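Local coordinates for Endoglucanase(Endo-1,4-beta-glucanase)protein (Pseudomonas stutzeri, PDB 6R2J), which probably hydrolyses internal beta-1,4-glucosidic bonds in cellulose and related glucans, as a glycoside hydrolase of family 5, at residues E144-V149 with E177-A182; S181-P186 with V231-P236; L250-I255 with A281-G286. All coordinates share one frame; numbering follows the deposited sequence. Where two conformers were deposited one is given.

Contact 1: residues E144-V149 with E177-A182. With BGC (beta-D-glucopyranose), chain E; BGC (beta-D-glucopyranose), chain B.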
loop_
_atom_site.group_PDB
_atom_site.type_symbol
_atom_site.label_atom_id
_atom_site.label_comp_id
_atom_site.label_asym_id
_atom_site.label_seq_id
_atom_site.Cartn_x
_atom_site.Cartn_y
_atom_site.Cartn_z
ATOM N N GLU A 144 -0.963 5.275 6.450
ATOM C CA GLU A 144 -0.729 5.293 7.893
ATOM C C GLU A 144 -1.103 6.605 8.610
ATOM O O GLU A 144 -0.253 7.214 9.267
ATOM C CB GLU A 144 0.675 4.845 8.235
ATOM C CG GLU A 144 0.916 3.363 7.842
ATOM C CD GLU A 144 2.279 2.792 8.262
ATOM O OE1 GLU A 144 3.117 3.515 8.846
ATOM O OE2 GLU A 144 2.512 1.591 7.954
ATOM N N PRO A 145 -2.366 7.002 8.563
ATOM C CA PRO A 145 -2.819 8.078 9.453
ATOM C C PRO A 145 -2.478 7.767 10.896
ATOM O O PRO A 145 -2.644 6.642 11.361
ATOM C CB PRO A 145 -4.335 8.125 9.251
ATOM C CG PRO A 145 -4.667 7.085 8.265
ATOM C CD PRO A 145 -3.432 6.437 7.716
ATOM N N HIS A 146 -2.016 8.779 11.618
ATOM C CA HIS A 146 -1.786 8.584 13.034
ATOM C C HIS A 146 -1.877 9.918 13.735
ATOM O O HIS A 146 -1.554 10.954 13.151
ATOM C CB HIS A 146 -0.409 7.977 13.303
ATOM C CG HIS A 146 0.734 8.875 12.931
ATOM N ND1 HIS A 146 1.447 9.610 13.851
ATOM C CD2 HIS A 146 1.305 9.135 11.734
ATOM C CE1 HIS A 146 2.414 10.272 13.236
ATOM N NE2 HIS A 146 2.346 10.002 11.950
ATOM N N SER A 147 -2.343 9.866 14.985
ATOM C CA SER A 147 -2.457 11.052 15.827
ATOM C C SER A 147 -3.099 12.199 15.064
ATOM O O SER A 147 -2.571 13.309 15.014
ATOM C CB SER A 147 -1.099 11.471 16.403
ATOM O OG SER A 147 -0.464 10.397 17.099
ATOM N N THR A 148 -4.241 11.926 14.445
ATOM C CA THR A 148 -4.895 12.952 13.633
ATOM C C THR A 148 -5.982 13.723 14.384
ATOM O O THR A 148 -6.711 14.501 13.769
ATOM C CB THR A 148 -5.431 12.405 12.306
ATOM O OG1 THR A 148 -6.545 11.537 12.565
ATOM C CG2 THR A 148 -4.338 11.679 11.534
ATOM N N VAL A 149 -6.056 13.565 15.704
ATOM C CA VAL A 149 -7.088 14.166 16.560
ATOM C C VAL A 149 -8.459 14.249 15.897
ATOM O O VAL A 149 -9.051 15.338 15.799
ATOM C CB VAL A 149 -6.657 15.545 17.098
ATOM C CG1 VAL A 149 -5.609 15.399 18.229
ATOM C CG2 VAL A 149 -6.197 16.429 15.952
ATOM N N GLU A 177 -6.738 4.679 11.387
ATOM C CA GLU A 177 -5.918 5.319 12.400
ATOM C C GLU A 177 -4.977 4.295 13.071
ATOM O O GLU A 177 -4.916 3.095 12.718
ATOM C CB GLU A 177 -6.873 6.100 13.314
ATOM C CG GLU A 177 -6.387 6.824 14.529
ATOM C CD GLU A 177 -5.354 7.911 14.296
ATOM O OE1 GLU A 177 -4.234 7.594 14.673
ATOM O OE2 GLU A 177 -5.638 9.054 13.827
ATOM N N ARG A 178 -4.167 4.821 13.993
ATOM C CA ARG A 178 -3.122 4.051 14.648
ATOM C C ARG A 178 -2.178 3.395 13.644
ATOM O O ARG A 178 -1.840 2.213 13.758
ATOM C CB ARG A 178 -3.683 2.998 15.601
ATOM C CG ARG A 178 -2.716 2.704 16.762
ATOM C CD ARG A 178 -2.704 1.231 17.105
ATOM N NE ARG A 178 -1.467 0.877 17.818
ATOM C CZ ARG A 178 -0.255 0.854 17.259
ATOM N NH1 ARG A 178 -0.113 1.142 15.946
ATOM N NH2 ARG A 178 0.812 0.544 18.013
ATOM N N TRP A 179 -1.753 4.171 12.657
ATOM C CA TRP A 179 -0.812 3.728 11.626
ATOM C C TRP A 179 -1.392 2.614 10.759
ATOM O O TRP A 179 -0.654 1.788 10.213
ATOM C CB TRP A 179 0.560 3.336 12.178
ATOM C CG TRP A 179 1.199 4.369 13.095
ATOM C CD1 TRP A 179 0.905 4.571 14.417
ATOM C CD2 TRP A 179 2.258 5.307 12.777
ATOM N NE1 TRP A 179 1.699 5.580 14.936
ATOM C CE2 TRP A 179 2.545 6.035 13.955
ATOM C CE3 TRP A 179 2.981 5.608 11.620
ATOM C CZ2 TRP A 179 3.541 7.029 14.003
ATOM C CZ3 TRP A 179 3.961 6.596 11.678
ATOM C CH2 TRP A 179 4.227 7.289 12.856
ATOM N N SER A 180 -2.722 2.559 10.663
ATOM C CA SER A 180 -3.436 1.490 9.962
ATOM C C SER A 180 -2.957 0.100 10.400
ATOM O O SER A 180 -2.871 -0.831 9.602
ATOM C CB SER A 180 -3.368 1.635 8.450
ATOM O OG SER A 180 -4.498 0.996 7.870
ATOM N N SER A 181 -2.719 -0.044 11.699
ATOM C CA SER A 181 -2.434 -1.337 12.297
ATOM C C SER A 181 -3.590 -2.320 12.143
ATOM O O SER A 181 -4.732 -2.031 12.499
ATOM C CB SER A 181 -2.157 -1.118 13.786
ATOM O OG SER A 181 -2.098 -2.347 14.474
ATOM N N ALA A 182 -3.264 -3.511 11.656
ATOM C CA ALA A 182 -4.260 -4.561 11.515
ATOM C C ALA A 182 -4.687 -5.115 12.873
ATOM O O ALA A 182 -5.879 -5.346 13.115
ATOM C CB ALA A 182 -3.681 -5.675 10.644
HETATM C C2 BGC E . 1.706 0.278 13.769
HETATM C C3 BGC E . 0.816 -0.204 12.668
HETATM C C4 BGC E . 1.631 0.002 11.434
HETATM C C5 BGC E . 3.115 -0.151 11.551
HETATM C C6 BGC E . 3.592 0.052 10.144
HETATM C C1 BGC E . 3.256 0.278 13.787
HETATM O O2 BGC E . 1.050 -0.185 15.019
HETATM O O3 BGC E . -0.413 0.527 12.587
HETATM O O4 BGC E . 0.904 -0.860 10.590
HETATM O O5 BGC E . 3.606 0.918 12.493
HETATM O O6 BGC E . 5.002 0.392 10.214
HETATM C C2 BGC B . 5.947 3.495 14.658
HETATM C C3 BGC B . 4.738 2.823 14.062
HETATM C C4 BGC B . 4.439 1.765 15.089
HETATM C C5 BGC B . 4.160 2.335 16.520
HETATM C C6 BGC B . 3.987 1.261 17.620
HETATM C C1 BGC B . 5.541 4.282 15.918
HETATM O O1 BGC B . 6.516 5.110 16.467
HETATM O O2 BGC B . 6.564 4.443 13.798
HETATM O O3 BGC B . 4.937 2.102 12.840
HETATM O O4 BGC B . 3.328 0.887 14.969
HETATM O O5 BGC B . 5.056 3.387 17.051
HETATM O O6 BGC B . 3.227 0.201 17.057
HETATM O O HOH W 1 1.253 8.364 16.517
#
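H146 and W179 meet ring to ring through two different first torsions: CG of H146 sits between its backbone N and carbonyl carbon (chi1 66°), while CG of W179 lies anti to its carbonyl carbon (chi1 -51°). The imidazole stacks face to face on the six-membered indole ring, centroids 3.6 Å apart and planes at 9°, and H146 CB makes a CH-pi contact over the five-membered ring. On the opposite indole face lies C3 of the chain B glucose, 3.7 Å above the plane, so this tryptophan is a platform for sugar, backed by a flat imidazole. A water joins H146 ND1 to S147 OG and, weakly, W179 NE1. At the indole edge, E144 OE1 stands 3.5 Å from W179 CE3, its carboxylate nearly perpendicular to the ring; E144 OE2 is hydrogen-bonded to H206 ND1. Behind the stack, W179 N donates to P145 O at 2.9 Å. E177 starts away from the other segment, but a bend about its CB-CG bond brings the carboxylate back: OE2 takes T148 OG1 at 2.9 Å and T148 N at 3.3 Å, and OE1 accepts R178 N. R178 NH2 hydrogen-bonds O6 of the chain B glucose at 2.6 Å. E144 and P145 belong to the Asn-Glu-Pro motif after the fourth barrel strand, whose glutamate is probably the acid/base, as in family 5 relatives, beside an aromatic sugar platform.

Contact 2: residues S181-P186 with V231-P236. With BGC (beta-D-glucopyranose), chain E.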
loop_
_atom_site.group_PDB
_atom_site.type_symbol
_atom_site.label_atom_id
_atom_site.label_comp_id
_atom_site.label_asym_id
_atom_site.label_seq_id
_atom_site.Cartn_x
_atom_site.Cartn_y
_atom_site.Cartn_z
ATOM N N SER A 181 -2.719 -0.044 11.699
ATOM C CA SER A 181 -2.434 -1.337 12.297
ATOM C C SER A 181 -3.590 -2.320 12.143
ATOM O O SER A 181 -4.732 -2.031 12.499
ATOM C CB SER A 181 -2.157 -1.118 13.786
ATOM O OG SER A 181 -2.098 -2.347 14.474
ATOM N N ALA A 182 -3.264 -3.511 11.656
ATOM C CA ALA A 182 -4.260 -4.561 11.515
ATOM C C ALA A 182 -4.687 -5.115 12.873
ATOM O O ALA A 182 -5.879 -5.346 13.115
ATOM C CB ALA A 182 -3.681 -5.675 10.644
ATOM N N TYR A 183 -3.732 -5.321 13.780
ATOM C CA TYR A 183 -4.053 -5.883 15.089
ATOM C C TYR A 183 -5.010 -4.977 15.858
ATOM O O TYR A 183 -5.953 -5.449 16.515
ATOM C CB TYR A 183 -2.739 -6.092 15.868
ATOM C CG TYR A 183 -2.963 -6.573 17.270
ATOM C CD1 TYR A 183 -3.316 -7.901 17.519
ATOM C CD2 TYR A 183 -2.888 -5.694 18.354
ATOM C CE1 TYR A 183 -3.576 -8.341 18.807
ATOM C CE2 TYR A 183 -3.162 -6.129 19.635
ATOM C CZ TYR A 183 -3.491 -7.445 19.847
ATOM O OH TYR A 183 -3.745 -7.880 21.111
ATOM N N HIS A 184 -4.794 -3.665 15.767
ATOM C CA HIS A 184 -5.548 -2.699 16.542
ATOM C C HIS A 184 -6.826 -2.252 15.849
ATOM O O HIS A 184 -7.602 -1.505 16.466
ATOM C CB HIS A 184 -4.670 -1.463 16.832
ATOM C CG HIS A 184 -3.431 -1.764 17.630
ATOM N ND1 HIS A 184 -2.184 -1.934 17.060
ATOM C CD2 HIS A 184 -3.253 -1.929 18.964
ATOM C CE1 HIS A 184 -1.297 -2.195 18.009
ATOM N NE2 HIS A 184 -1.920 -2.188 19.176
ATOM N N TRP A 185 -7.043 -2.688 14.597
ATOM C CA TRP A 185 -8.123 -2.179 13.761
ATOM C C TRP A 185 -9.484 -2.186 14.456
ATOM O O TRP A 185 -10.185 -1.161 14.405
ATOM C CB TRP A 185 -8.127 -3.014 12.474
ATOM C CG TRP A 185 -8.998 -2.430 11.482
ATOM C CD1 TRP A 185 -10.363 -2.550 11.410
ATOM C CD2 TRP A 185 -8.609 -1.591 10.414
ATOM N NE1 TRP A 185 -10.847 -1.795 10.374
ATOM C CE2 TRP A 185 -9.787 -1.213 9.728
ATOM C CE3 TRP A 185 -7.381 -1.109 9.964
ATOM C CZ2 TRP A 185 -9.764 -0.363 8.599
ATOM C CZ3 TRP A 185 -7.358 -0.281 8.851
ATOM C CH2 TRP A 185 -8.541 0.082 8.176
ATOM N N PRO A 186 -9.921 -3.282 15.089
ATOM C CA PRO A 186 -11.294 -3.315 15.622
ATOM C C PRO A 186 -11.477 -2.401 16.796
ATOM O O PRO A 186 -12.615 -2.051 17.125
ATOM C CB PRO A 186 -11.498 -4.771 16.058
ATOM C CG PRO A 186 -10.383 -5.518 15.541
ATOM C CD PRO A 186 -9.231 -4.578 15.241
ATOM N N VAL A 231 -0.650 -14.339 11.758
ATOM C CA VAL A 231 -2.070 -14.688 11.694
ATOM C C VAL A 231 -2.853 -14.022 12.830
ATOM O O VAL A 231 -3.998 -13.570 12.647
ATOM C CB VAL A 231 -2.261 -16.213 11.694
ATOM C CG1 VAL A 231 -3.767 -16.496 11.756
ATOM C CG2 VAL A 231 -1.594 -16.872 10.502
ATOM N N GLU A 232 -2.253 -13.965 14.016
ATOM C CA GLU A 232 -2.913 -13.349 15.154
ATOM C C GLU A 232 -3.115 -11.855 14.943
ATOM O O GLU A 232 -4.130 -11.315 15.382
ATOM C CB GLU A 232 -2.086 -13.616 16.399
ATOM C CG GLU A 232 -2.039 -15.083 16.798
ATOM C CD GLU A 232 -0.872 -15.407 17.741
ATOM O OE1 GLU A 232 -0.260 -14.463 18.332
ATOM O OE2 GLU A 232 -0.585 -16.632 17.913
ATOM N N ARG A 233 -2.167 -11.175 14.290
ATOM C CA ARG A 233 -2.302 -9.757 14.009
ATOM C C ARG A 233 -3.171 -9.496 12.788
ATOM O O ARG A 233 -3.750 -8.417 12.674
ATOM C CB ARG A 233 -0.908 -9.106 13.912
ATOM C CG ARG A 233 -0.195 -9.094 15.270
ATOM C CD ARG A 233 1.156 -8.414 15.269
ATOM N NE ARG A 233 1.751 -8.461 16.614
ATOM C CZ ARG A 233 2.976 -8.044 16.923
ATOM N NH1 ARG A 233 3.768 -7.556 15.993
ATOM N NH2 ARG A 233 3.416 -8.108 18.163
ATOM N N ALA A 234 -3.333 -10.466 11.898
ATOM C CA ALA A 234 -4.247 -10.253 10.781
ATOM C C ALA A 234 -5.697 -10.461 11.196
ATOM O O ALA A 234 -6.595 -9.744 10.727
ATOM C CB ALA A 234 -3.885 -11.196 9.638
ATOM N N ARG A 235 -5.937 -11.436 12.071
ATOM C CA ARG A 235 -7.303 -11.912 12.321
ATOM C C ARG A 235 -8.249 -10.826 12.826
ATOM O O ARG A 235 -9.398 -10.784 12.359
ATOM C CB ARG A 235 -7.243 -13.107 13.288
ATOM C CG ARG A 235 -8.572 -13.689 13.703
ATOM C CD ARG A 235 -8.369 -14.750 14.786
ATOM N NE ARG A 235 -7.261 -15.681 14.531
ATOM C CZ ARG A 235 -6.211 -15.859 15.341
ATOM N NH1 ARG A 235 -6.096 -15.151 16.474
ATOM N NH2 ARG A 235 -5.271 -16.762 15.024
ATOM N N PRO A 236 -7.861 -9.961 13.758
ATOM C CA PRO A 236 -8.766 -8.889 14.159
ATOM C C PRO A 236 -9.327 -8.134 12.966
ATOM O O PRO A 236 -10.530 -7.827 12.936
ATOM C CB PRO A 236 -7.850 -8.020 15.025
ATOM C CG PRO A 236 -6.833 -8.977 15.579
ATOM C CD PRO A 236 -6.553 -9.863 14.436
HETATM C C2 BGC E . 1.706 0.278 13.769
HETATM C C3 BGC E . 0.816 -0.204 12.668
HETATM C C4 BGC E . 1.631 0.002 11.434
HETATM C C5 BGC E . 3.115 -0.151 11.551
HETATM C C6 BGC E . 3.592 0.052 10.144
HETATM C C1 BGC E . 3.256 0.278 13.787
HETATM O O2 BGC E . 1.050 -0.185 15.019
HETATM O O3 BGC E . -0.413 0.527 12.587
HETATM O O4 BGC E . 0.904 -0.860 10.590
HETATM O O5 BGC E . 3.606 0.918 12.493
HETATM O O6 BGC E . 5.002 0.392 10.214
#
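Next to the glycan pocket of the barrel, to which S181 belongs, A182, Y183 and P186 lean on R233 and P236 of helix 229-244, a mostly apolar seam between a pocket-forming turn and an outer helix. The two backbones come close where Y183 passes R233. A182 directs its methyl group at the helix, and the small side chain suits this place because CB sits against R233 O at 3.4 Å. Y183 has CG anti to its backbone N (chi1 176°), which lays the ring across the root of R233: CB and CD1 of Y183 are each 4.0 Å from R233 CG, and the E232 carbonyl oxygen faces the ring's edge. The arginine continues extended past the tyrosine, and its NH1 is held by the carbonyls of Y208 and D210 while the guanidinium makes a cation-pi contact with F213. Two prolines complete the seam. P186 CG meets P236 CB at 3.6 Å and P236 O at 3.5 Å, while P236 CB also touches Y183 O at 3.5 Å. An alanine in place of P186, lacking CG and CD, would probably open a gap beside P236 and let the two helices shift against each other. P236 itself has no N-H to give, and the helix kinks there. On the pocket side, S181 OG is hydrogen-bonded to H184 ND1 at 2.6 Å, and the ring of H184 has Y183 CD2 over one face. Toward the barrel strands, A182 and W185 pack on strand 201-206, W185 also meets F237 and W240 further along helix 229-244, and A234 turns from the seam toward helix 260-276.

Contact 3: residues L250-I255 with A281-G286; sequences LGEYGI and AYWAGG
Y282 threads past Y253, G254 and I255 in turn. Its CB lies 4.0 Å from Y253 OH, and with CG anti to the backbone N (chi1 -174°) the ring swings out along the neighbouring segment. CD1 comes 3.7 Å from Y253 CE2, the edge of Y282 pointing at the face of Y253 in a T-shaped pair with planes at 87°, while Y253 O sits over one face of the Y282 ring. Further out, CE1 is 3.6 Å from G254 CA. At the tip OH accepts I255 N at 3.1 Å in an almost straight bond (178°) and is also hydrogen-bonded to L294 O, so this buried hydroxyl is well satisfied and tyrosine suits its place. Glycine suits position 254 because a CB would run into W283 O, a buried oxygen without a polar partner. The backbones are joined by A281 N to L250 O at 2.9 Å and W283 N to Y253 O at 2.8 Å. E252 and W283 run side by side: E252 CD is 3.6 Å from W283 CE3, and OE1 lies above one face of the indole, toward its rim. E252, whose OE1 is hydrogen-bonded to Y208 OH and whose OE2 forms a salt bridge with R56, is probably the nucleophile, as in family 5 relatives, and the cis peptide after W283 is also a feature of that family. The C-terminal end of strand 248-252 is thus joined to the first half of the parallel strand 280-285, closing the barrel, with strand 14-18 beside the latter and helix 260-276 outside, against Y253 and I255.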
loop_
_atom_site.group_PDB
_atom_site.type_symbol
_atom_site.label_atom_id
_atom_site.label_comp_id
_atom_site.label_asym_id
_atom_site.label_seq_id
_atom_site.Cartn_x
_atom_site.Cartn_y
_atom_site.Cartn_z
ATOM N N LEU A 250 -3.836 -6.182 2.850
ATOM C CA LEU A 250 -2.725 -5.992 3.784
ATOM C C LEU A 250 -1.575 -5.300 3.047
ATOM O O LEU A 250 -0.669 -5.942 2.501
ATOM C CB LEU A 250 -2.291 -7.322 4.372
ATOM C CG LEU A 250 -1.476 -7.136 5.644
ATOM C CD1 LEU A 250 -2.346 -6.707 6.882
ATOM C CD2 LEU A 250 -0.699 -8.416 5.914
ATOM N N GLY A 251 -1.618 -3.969 3.048
ATOM C CA GLY A 251 -0.768 -3.168 2.175
ATOM C C GLY A 251 0.700 -3.142 2.520
ATOM O O GLY A 251 1.515 -2.694 1.703
ATOM N N GLU A 252 1.048 -3.534 3.728
ATOM C CA GLU A 252 2.452 -3.679 4.058
ATOM C C GLU A 252 2.653 -4.751 5.112
ATOM O O GLU A 252 1.847 -4.901 6.024
ATOM C CB GLU A 252 3.048 -2.442 4.697
ATOM C CG GLU A 252 3.143 -1.250 3.797
ATOM C CD GLU A 252 3.771 -0.081 4.497
ATOM O OE1 GLU A 252 4.425 -0.305 5.560
ATOM O OE2 GLU A 252 3.573 1.052 3.999
ATOM N N TYR A 253 3.792 -5.428 5.004
ATOM C CA TYR A 253 4.260 -6.494 5.876
ATOM C C TYR A 253 5.644 -6.787 5.305
ATOM O O TYR A 253 5.846 -6.649 4.094
ATOM C CB TYR A 253 3.353 -7.719 5.825
ATOM C CG TYR A 253 3.591 -8.607 4.648
ATOM C CD1 TYR A 253 2.959 -8.352 3.434
ATOM C CD2 TYR A 253 4.435 -9.704 4.748
ATOM C CE1 TYR A 253 3.152 -9.146 2.382
ATOM C CE2 TYR A 253 4.648 -10.512 3.668
ATOM C CZ TYR A 253 4.024 -10.230 2.487
ATOM O OH TYR A 253 4.263 -11.065 1.410
ATOM N N GLY A 254 6.615 -7.167 6.138
ATOM C CA GLY A 254 7.954 -7.469 5.658
ATOM C C GLY A 254 8.755 -8.078 6.780
ATOM O O GLY A 254 8.374 -7.991 7.949
ATOM N N ILE A 255 9.865 -8.710 6.406
ATOM C CA ILE A 255 10.686 -9.385 7.403
ATOM C C ILE A 255 12.153 -9.160 7.082
ATOM O O ILE A 255 12.556 -9.029 5.924
ATOM C CB ILE A 255 10.415 -10.918 7.484
ATOM C CG1 ILE A 255 10.733 -11.618 6.162
ATOM C CG2 ILE A 255 9.001 -11.243 7.883
ATOM C CD1 ILE A 255 10.537 -13.143 6.184
ATOM N N ALA A 281 0.828 -6.605 0.104
ATOM C CA ALA A 281 1.995 -6.056 -0.572
ATOM C C ALA A 281 3.168 -6.094 0.393
ATOM O O ALA A 281 3.093 -5.560 1.503
ATOM C CB ALA A 281 1.727 -4.634 -1.096
ATOM N N TYR A 282 4.222 -6.788 -0.028
ATOM C CA TYR A 282 5.448 -6.883 0.734
ATOM C C TYR A 282 6.161 -5.545 0.759
ATOM O O TYR A 282 6.223 -4.857 -0.252
ATOM C CB TYR A 282 6.374 -7.917 0.072
ATOM C CG TYR A 282 7.593 -8.165 0.912
ATOM C CD1 TYR A 282 7.555 -9.095 1.906
ATOM C CD2 TYR A 282 8.751 -7.429 0.751
ATOM C CE1 TYR A 282 8.618 -9.320 2.689
ATOM C CE2 TYR A 282 9.804 -7.618 1.557
ATOM C CZ TYR A 282 9.729 -8.576 2.534
ATOM O OH TYR A 282 10.760 -8.791 3.392
ATOM N N TRP A 283 6.772 -5.214 1.904
ATOM C CA TRP A 283 7.612 -4.027 2.057
ATOM C C TRP A 283 9.076 -4.430 2.225
ATOM O O TRP A 283 9.449 -4.923 3.299
ATOM C CB TRP A 283 7.172 -3.265 3.305
ATOM C CG TRP A 283 7.942 -1.951 3.409
ATOM C CD1 TRP A 283 9.159 -1.724 4.029
ATOM C CD2 TRP A 283 7.552 -0.699 2.835
ATOM N NE1 TRP A 283 9.535 -0.409 3.856
ATOM C CE2 TRP A 283 8.568 0.237 3.129
ATOM C CE3 TRP A 283 6.446 -0.284 2.089
ATOM C CZ2 TRP A 283 8.487 1.565 2.705
ATOM C CZ3 TRP A 283 6.362 1.008 1.715
ATOM C CH2 TRP A 283 7.378 1.917 1.992
ATOM N N ALA A 284 9.925 -4.201 1.210
ATOM C CA ALA A 284 9.590 -3.538 -0.049
ATOM C C ALA A 284 10.632 -3.967 -1.050
ATOM O O ALA A 284 11.693 -4.405 -0.628
ATOM C CB ALA A 284 9.632 -2.031 0.106
ATOM N N GLY A 285 10.362 -3.778 -2.354
ATOM C CA GLY A 285 11.370 -3.922 -3.402
ATOM C C GLY A 285 11.670 -2.621 -4.137
ATOM O O GLY A 285 11.177 -1.554 -3.743
ATOM N N GLY A 286 12.463 -2.678 -5.202
ATOM C CA GLY A 286 12.724 -1.489 -5.990
ATOM C C GLY A 286 14.106 -0.895 -5.799
ATOM O O GLY A 286 14.951 -1.469 -5.091
#

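The three contacts follow the chain in order around one eight-stranded beta/alpha barrel. Contact 1 joins the turns after strands 136-140 and 171-175; contact 2 starts where it ends, sharing S181 and A182, and ties that turn to helix 229-244; contact 3 comes last, on strands 248-252 and 280-285. Their centres lie about 13 Å (1 and 2), 16 Å (2 and 3) and 18 Å (1 and 3) apart. A182 CB and L250 CD1, 4.1 Å apart, link the first two to the third, and E144 OE2 stands 3.6 Å from E252 OE1. Two carboxylates thus lie close together at the pocket, consistent with the acid/base and nucleophile pair of family 5.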